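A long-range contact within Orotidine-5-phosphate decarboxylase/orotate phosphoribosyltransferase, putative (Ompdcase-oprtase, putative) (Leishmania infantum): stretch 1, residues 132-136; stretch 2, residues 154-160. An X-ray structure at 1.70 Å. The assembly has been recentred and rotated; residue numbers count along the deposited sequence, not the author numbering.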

ATOM      1  N   VAL A 132       9.569  -6.386   2.053  1.00 13.61           N
ATOM      2  CA  VAL A 132       9.090  -5.927   0.747  1.00 13.83           C
ATOM      3  C   VAL A 132       8.409  -7.062   0.003  1.00 13.96           C
ATOM      4  O   VAL A 132       8.950  -8.165  -0.085  1.00 14.16           O
ATOM      5  CB  VAL A 132      10.251  -5.370  -0.110  1.00 13.80           C
ATOM      6  CG1 VAL A 132       9.716  -4.830  -1.437  1.00 14.72           C
ATOM      7  CG2 VAL A 132      10.976  -4.268   0.647  1.00 13.61           C
ATOM      8  N   LEU A 133       7.224  -6.794  -0.538  1.00 13.77           N
ATOM      9  CA  LEU A 133       6.507  -7.812  -1.308  1.00 14.19           C
ATOM     10  C   LEU A 133       7.374  -8.325  -2.439  1.00 14.63           C
ATOM     11  O   LEU A 133       7.977  -7.540  -3.174  1.00 14.34           O
ATOM     12  CB  LEU A 133       5.201  -7.248  -1.872  1.00 14.09           C
ATOM     13  CG  LEU A 133       4.223  -6.592  -0.901  1.00 14.12           C
ATOM     14  CD1 LEU A 133       2.999  -6.104  -1.698  1.00 14.66           C
ATOM     15  CD2 LEU A 133       3.797  -7.551   0.197  1.00 14.79           C
ATOM     16  N   CYS A 134       7.446  -9.644  -2.576  1.00 15.62           N
ATOM     17  CA  CYS A 134       8.271 -10.241  -3.619  1.00 16.61           C
ATOM     18  C   CYS A 134       7.460 -11.233  -4.443  1.00 17.54           C
ATOM     19  O   CYS A 134       7.157 -10.982  -5.611  1.00 16.82           O
ATOM     20  CB  CYS A 134       9.512 -10.896  -3.006  1.00 16.66           C
ATOM     21  SG  CYS A 134      10.605 -11.663  -4.206  1.00 17.85           S
ATOM     22  N   LYS A 135       7.089 -12.346  -3.819  1.00 18.89           N
ATOM     23  CA  LYS A 135       6.261 -13.346  -4.470  1.00 20.85           C
ATOM     24  C   LYS A 135       5.100 -13.701  -3.563  1.00 21.84           C
ATOM     25  O   LYS A 135       5.303 -14.170  -2.446  1.00 22.41           O
ATOM     26  CB  LYS A 135       7.090 -14.594  -4.802  1.00 21.14           C
ATOM     27  CG  LYS A 135       6.302 -15.716  -5.485  1.00 22.62           C
ATOM     28  CD  LYS A 135       5.961 -15.370  -6.931  1.00 24.82           C
ATOM     29  CE  LYS A 135       5.380 -16.572  -7.678  1.00 26.67           C
ATOM     30  NZ  LYS A 135       4.048 -17.015  -7.157  1.00 29.04           N
ATOM     31  N   THR A 136       3.885 -13.463  -4.044  1.00 23.22           N
ATOM     32  CA  THR A 136       2.678 -13.834  -3.310  1.00 24.65           C
ATOM     33  C   THR A 136       1.961 -14.994  -4.018  1.00 26.16           C
ATOM     34  O   THR A 136       2.181 -15.229  -5.208  1.00 26.34           O
ATOM     35  CB  THR A 136       1.759 -12.610  -3.062  1.00 24.42           C
ATOM     36  OG1 THR A 136       1.433 -11.988  -4.309  1.00 23.94           O
ATOM     37  CG2 THR A 136       2.471 -11.593  -2.181  1.00 24.04           C
ATOM     38  N   LEU A 154      10.012 -11.175 -12.792  1.00 22.57           N
ATOM     39  CA  LEU A 154      10.012  -9.888 -12.089  1.00 21.29           C
ATOM     40  C   LEU A 154      10.308 -10.064 -10.599  1.00 20.78           C
ATOM     41  O   LEU A 154      11.035  -9.262 -10.007  1.00 19.98           O
ATOM     42  CB  LEU A 154       8.689  -9.126 -12.283  1.00 21.19           C
ATOM     43  CG  LEU A 154       8.558  -7.796 -11.512  1.00 21.20           C
ATOM     44  CD1 LEU A 154       9.537  -6.747 -12.039  1.00 21.58           C
ATOM     45  CD2 LEU A 154       7.135  -7.243 -11.519  1.00 21.46           C
ATOM     46  N   TYR A 155       9.761 -11.116  -9.992  1.00 20.21           N
ATOM     47  CA  TYR A 155       9.984 -11.323  -8.558  1.00 20.08           C
ATOM     48  C   TYR A 155      11.446 -11.605  -8.217  1.00 19.93           C
ATOM     49  O   TYR A 155      11.925 -11.218  -7.152  1.00 19.65           O
ATOM     50  CB  TYR A 155       9.029 -12.368  -7.959  1.00 20.24           C
ATOM     51  CG  TYR A 155       9.239 -13.810  -8.380  1.00 20.63           C
ATOM     52  CD1 TYR A 155       8.421 -14.396  -9.339  1.00 21.11           C
ATOM     53  CD2 TYR A 155      10.219 -14.601  -7.776  1.00 21.67           C
ATOM     54  CE1 TYR A 155       8.585 -15.725  -9.711  1.00 21.93           C
ATOM     55  CE2 TYR A 155      10.396 -15.931  -8.142  1.00 22.02           C
ATOM     56  CZ  TYR A 155       9.573 -16.484  -9.112  1.00 22.65           C
ATOM     57  OH  TYR A 155       9.727 -17.798  -9.486  1.00 24.80           O
ATOM     58  N   GLU A 156      12.161 -12.249  -9.137  1.00 20.03           N
ATOM     59  CA  GLU A 156      13.599 -12.454  -8.977  1.00 20.10           C
ATOM     60  C   GLU A 156      14.361 -11.134  -9.074  1.00 19.73           C
ATOM     61  O   GLU A 156      15.335 -10.921  -8.346  1.00 19.67           O
ATOM     62  CB  GLU A 156      14.124 -13.455 -10.009  1.00 20.33           C
ATOM     63  CG  GLU A 156      13.649 -14.883  -9.784  1.00 22.30           C
ATOM     64  CD  GLU A 156      14.186 -15.841 -10.837  1.00 25.07           C
ATOM     65  OE1 GLU A 156      15.138 -16.589 -10.527  1.00 26.18           O
ATOM     66  OE2 GLU A 156      13.664 -15.833 -11.973  1.00 26.71           O
ATOM     67  N   ALA A 157      13.914 -10.244  -9.964  1.00 19.10           N
ATOM     68  CA  ALA A 157      14.505  -8.904 -10.067  1.00 18.72           C
ATOM     69  C   ALA A 157      14.312  -8.082  -8.783  1.00 18.32           C
ATOM     70  O   ALA A 157      15.201  -7.335  -8.368  1.00 18.29           O
ATOM     71  CB  ALA A 157      13.947  -8.155 -11.278  1.00 18.84           C
ATOM     72  N   VAL A 158      13.146  -8.230  -8.160  1.00 17.77           N
ATOM     73  CA  VAL A 158      12.857  -7.577  -6.889  1.00 17.54           C
ATOM     74  C   VAL A 158      13.773  -8.131  -5.789  1.00 17.37           C
ATOM     75  O   VAL A 158      14.360  -7.369  -5.017  1.00 17.00           O
ATOM     76  CB  VAL A 158      11.361  -7.735  -6.513  1.00 17.52           C
ATOM     77  CG1 VAL A 158      11.098  -7.267  -5.080  1.00 17.54           C
ATOM     78  CG2 VAL A 158      10.489  -6.965  -7.502  1.00 17.87           C
ATOM     79  N   ALA A 159      13.905  -9.454  -5.748  1.00 17.55           N
ATOM     80  CA  ALA A 159      14.776 -10.122  -4.776  1.00 18.14           C
ATOM     81  C   ALA A 159      16.230  -9.655  -4.875  1.00 18.80           C
ATOM     82  O   ALA A 159      16.875  -9.412  -3.852  1.00 18.67           O
ATOM     83  CB  ALA A 159      14.676 -11.644  -4.923  1.00 18.01           C
ATOM     84  N   GLU A 160      16.730  -9.511  -6.102  1.00 19.39           N
ATOM     85  CA  GLU A 160      18.102  -9.036  -6.345  1.00 20.89           C
ATOM     86  C   GLU A 160      18.318  -7.618  -5.834  1.00 20.93           C
ATOM     87  O   GLU A 160      19.319  -7.326  -5.166  1.00 21.02           O
ATOM     88  CB  GLU A 160      18.436  -9.085  -7.840  1.00 21.40           C
ATOM     89  CG  GLU A 160      18.590 -10.471  -8.422  1.00 24.52           C
ATOM     90  CD  GLU A 160      19.016 -10.426  -9.883  1.00 28.65           C
ATOM     91  OE1 GLU A 160      18.521  -9.555 -10.629  1.00 30.94           O
ATOM     92  OE2 GLU A 160      19.855 -11.257 -10.285  1.00 31.63           O
TER

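The strand of stretch 1 packs on the helix of stretch 2 in a roughly antiparallel sense, 141° between their directions, with axes 7.5 Å apart at closest approach. No hydrogen bond crosses the contact; its interactions are mainly van der Waals, and most of them fall to two strand residues, Cys134 and Lys135, meeting Tyr155 and Val158.

Val132 points its CA-to-CB bond toward the helix but stops short of touching it. Leu133 contributes backbone instead: its CA-to-CB bond points sideways and the end of the side chain leads away, while its carbonyl O lies 3.7 Å from CG1 of Val158. That oxygen is buried here without a polar partner.

Cys134 sits at the closest backbone register, its CA 5.3 Å from the CA of Tyr155. Its CA-to-CB bond points sideways, and with chi1 at t its SG reaches Tyr155 and Ala159, one helical turn apart. Its SG is 3.3 Å from the Tyr155 backbone O, 4.1 Å from Tyr155 CB and 4.1 Å from Ala159 CB. The Tyr155 carbonyl is already engaged within the helix, accepting from Ala159 N at 3.0 Å between N and O. Val158 closes in more loosely, its CG1 4.5 Å from Cys134 CB.

Lys135 is used for its aliphatic length. Its CD lies over one face of the Tyr155 ring, 3.9 Å from the centroid and 23° off the normal, a CH-pi contact; the nearest ring atom, CD1, is 3.6 Å from CD. The ammonium is farther off: NZ stands 5.9 Å from the ring centroid, at most a weak cation-pi attraction. NZ instead donates to Thr136 O at 3.2 Å, and bonds elsewhere in the structure. The methylenes thus cover the aromatic face while NZ, farther from the ring, makes its hydrogen bonds with other partners.

Thr136 is out of reach, and the contact ends with Lys135.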